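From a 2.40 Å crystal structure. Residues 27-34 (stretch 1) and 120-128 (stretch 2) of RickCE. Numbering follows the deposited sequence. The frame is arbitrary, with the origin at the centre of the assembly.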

# COMPACT_ATOMS: atom_id res chain seq x y z
N PHE A 27 -0.31 -17.41 -13.79
CA PHE A 27 -0.04 -16.24 -12.95
C PHE A 27 -0.81 -16.33 -11.65
O PHE A 27 -1.98 -16.68 -11.64
CB PHE A 27 -0.46 -14.96 -13.69
CG PHE A 27 0.21 -14.78 -15.02
CD1 PHE A 27 1.59 -14.68 -15.10
CD2 PHE A 27 -0.54 -14.69 -16.19
CE1 PHE A 27 2.21 -14.50 -16.34
CE2 PHE A 27 0.07 -14.51 -17.42
CZ PHE A 27 1.45 -14.41 -17.50
N SER A 28 -0.16 -16.01 -10.54
CA SER A 28 -0.87 -15.90 -9.27
C SER A 28 -0.96 -14.46 -8.81
O SER A 28 0.04 -13.75 -8.75
CB SER A 28 -0.23 -16.76 -8.18
OG SER A 28 1.14 -16.45 -8.04
N VAL A 29 -2.17 -14.04 -8.51
CA VAL A 29 -2.40 -12.74 -7.92
C VAL A 29 -2.42 -12.83 -6.41
O VAL A 29 -3.28 -13.50 -5.83
CB VAL A 29 -3.74 -12.16 -8.38
CG1 VAL A 29 -3.98 -10.82 -7.70
CG2 VAL A 29 -3.74 -12.03 -9.89
N GLN A 30 -1.49 -12.14 -5.76
CA GLN A 30 -1.39 -12.17 -4.30
C GLN A 30 -2.27 -11.12 -3.66
O GLN A 30 -2.65 -10.15 -4.31
CB GLN A 30 0.07 -11.95 -3.88
CG GLN A 30 1.00 -13.06 -4.33
CD GLN A 30 0.58 -14.40 -3.75
OE1 GLN A 30 0.24 -14.50 -2.58
NE2 GLN A 30 0.58 -15.43 -4.58
N PRO A 31 -2.61 -11.31 -2.38
CA PRO A 31 -3.24 -10.22 -1.63
C PRO A 31 -2.24 -9.08 -1.43
O PRO A 31 -1.04 -9.31 -1.52
CB PRO A 31 -3.58 -10.88 -0.29
CG PRO A 31 -2.79 -12.13 -0.24
CD PRO A 31 -2.60 -12.58 -1.64
N ALA A 32 -2.73 -7.87 -1.20
CA ALA A 32 -1.85 -6.72 -1.09
C ALA A 32 -0.88 -6.77 0.08
O ALA A 32 -1.25 -7.13 1.19
CB ALA A 32 -2.66 -5.42 -1.02
N ILE A 33 0.36 -6.40 -0.19
CA ILE A 33 1.27 -6.01 0.86
C ILE A 33 0.96 -4.56 1.20
O ILE A 33 0.85 -3.72 0.32
CB ILE A 33 2.71 -6.13 0.39
CG1 ILE A 33 3.16 -7.59 0.47
CG2 ILE A 33 3.63 -5.22 1.23
CD1 ILE A 33 4.50 -7.84 -0.22
N THR A 34 0.80 -4.27 2.49
CA THR A 34 0.45 -2.92 2.92
C THR A 34 1.42 -2.38 3.96
O THR A 34 1.80 -3.07 4.91
CB THR A 34 -1.00 -2.85 3.48
OG1 THR A 34 -1.09 -3.62 4.67
CG2 THR A 34 -2.00 -3.43 2.48
N ILE A 120 3.20 -13.01 2.32
CA ILE A 120 2.79 -12.78 0.94
C ILE A 120 3.99 -12.84 -0.00
O ILE A 120 3.93 -13.48 -1.05
CB ILE A 120 2.06 -11.45 0.82
CG1 ILE A 120 0.74 -11.53 1.60
CG2 ILE A 120 1.83 -11.10 -0.63
CD1 ILE A 120 0.21 -10.17 2.05
N LEU A 121 5.08 -12.21 0.39
CA LEU A 121 6.30 -12.31 -0.39
C LEU A 121 6.78 -13.75 -0.51
O LEU A 121 7.19 -14.20 -1.58
CB LEU A 121 7.39 -11.49 0.26
CG LEU A 121 7.94 -10.34 -0.58
CD1 LEU A 121 9.19 -9.76 0.09
CD2 LEU A 121 8.21 -10.83 -2.02
N ASN A 122 6.74 -14.48 0.60
CA ASN A 122 7.13 -15.89 0.57
C ASN A 122 6.20 -16.79 -0.26
O ASN A 122 6.68 -17.66 -0.99
CB ASN A 122 7.29 -16.46 1.98
CG ASN A 122 8.68 -16.22 2.53
OD1 ASN A 122 9.67 -16.28 1.80
ND2 ASN A 122 8.76 -15.93 3.83
N ARG A 123 4.89 -16.58 -0.14
CA ARG A 123 3.92 -17.33 -0.92
C ARG A 123 4.14 -17.06 -2.42
O ARG A 123 4.12 -17.98 -3.23
CB ARG A 123 2.49 -16.97 -0.51
CG ARG A 123 1.41 -17.73 -1.29
CD ARG A 123 1.63 -19.24 -1.21
NE ARG A 123 0.66 -20.01 -1.98
CZ ARG A 123 0.74 -21.33 -2.18
NH1 ARG A 123 1.75 -22.01 -1.68
NH2 ARG A 123 -0.19 -21.95 -2.89
N ALA A 124 4.38 -15.80 -2.76
CA ALA A 124 4.63 -15.42 -4.14
C ALA A 124 5.84 -16.16 -4.67
O ALA A 124 5.84 -16.69 -5.79
CB ALA A 124 4.81 -13.90 -4.27
N THR A 125 6.87 -16.23 -3.83
CA THR A 125 8.10 -16.93 -4.16
C THR A 125 7.87 -18.44 -4.28
O THR A 125 8.46 -19.11 -5.14
CB THR A 125 9.18 -16.65 -3.10
OG1 THR A 125 9.46 -15.24 -3.07
CG2 THR A 125 10.46 -17.41 -3.41
N LYS A 126 7.01 -18.98 -3.44
CA LYS A 126 6.70 -20.41 -3.53
C LYS A 126 5.97 -20.70 -4.84
O LYS A 126 6.24 -21.71 -5.50
CB LYS A 126 5.90 -20.88 -2.31
N ASP A 127 5.06 -19.81 -5.21
CA ASP A 127 4.30 -19.96 -6.44
C ASP A 127 5.17 -20.07 -7.69
O ASP A 127 4.97 -20.98 -8.51
CB ASP A 127 3.30 -18.81 -6.61
CG ASP A 127 2.08 -18.99 -5.77
OD1 ASP A 127 1.91 -20.11 -5.23
OD2 ASP A 127 1.29 -18.03 -5.64
N ILE A 128 6.15 -19.18 -7.83
CA ILE A 128 6.97 -19.17 -9.04
C ILE A 128 8.11 -20.19 -8.98
O ILE A 128 8.62 -20.61 -10.01
CB ILE A 128 7.53 -17.78 -9.36
CG1 ILE A 128 8.43 -17.30 -8.22
CG2 ILE A 128 6.37 -16.81 -9.60
CD1 ILE A 128 8.91 -15.86 -8.37

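The apolar centre of this contact is built around one residue, I120, which gives up more surface to the other stretch than any other residue here. Its CA-to-CB bond points toward stretch 1, and with chi1 in m and chi2 in t its two branches spread along the chain opposite. CG2 lies 3.8 Å from CB of Q30 and 3.9 Å from CG1 of I33, while CG1 of I120 sits 4.0 Å from CG of P31. A beta-branched residue suits this job: it offers separate methyl-bearing arms close to the backbone, so several neighbours can be met at once.

The backbone of stretch 1 helps to close around it. The carbonyl oxygen of P31 comes to 3.5 Å from CG2 of I120, and that of A32 to 3.5 Å from CD1 of I120. These are packing contacts, made where the chain runs as a loop between strands 27-29 and 33-34. I33 starts out sideways, but its end comes nearer the helix, where CD1 approaches CG of L121 at 4.3 Å, a looser fit at the margin of the cluster.

The helix is regular throughout, with i to i+4 backbone bonds such as A124 N to I120 O (2.9 Å) and D127 N to R123 O (2.9 Å). That periodicity sets the pattern of the contact: I120, R123 and D127 point toward stretch 1, A124 stands sideways, and N122 and T125 are out of reach. In the strand 27-29, alternation does the equivalent work, turning S28 toward the helix and F27 and V29 away. The CA atoms of Q30 and I120 are 6.7 Å apart and those of S28 and D127 7.2 Å, so the two chains run in opposite directions.

Q30 bridges the apolar and polar zones. Its methylene CG packs 3.9 Å from CB of A124, laying the aliphatic part of the glutamine against the helix. Beyond it the amide is flanked by two residues, with OE1 3.7 Å from CG of R123 and NE2 2.9 Å from OD2 of D127.

At the polar edge, S28 OG donates a hydrogen bond to OD2 of D127 at 2.9 Å. The other carboxylate oxygen, OD1, is hydrogen-bonded elsewhere in the structure and lies 3.5 Å from NE of R123, a salt bridge of charge alone, since no N-H points at it. The buried acid is thus answered on both oxygens.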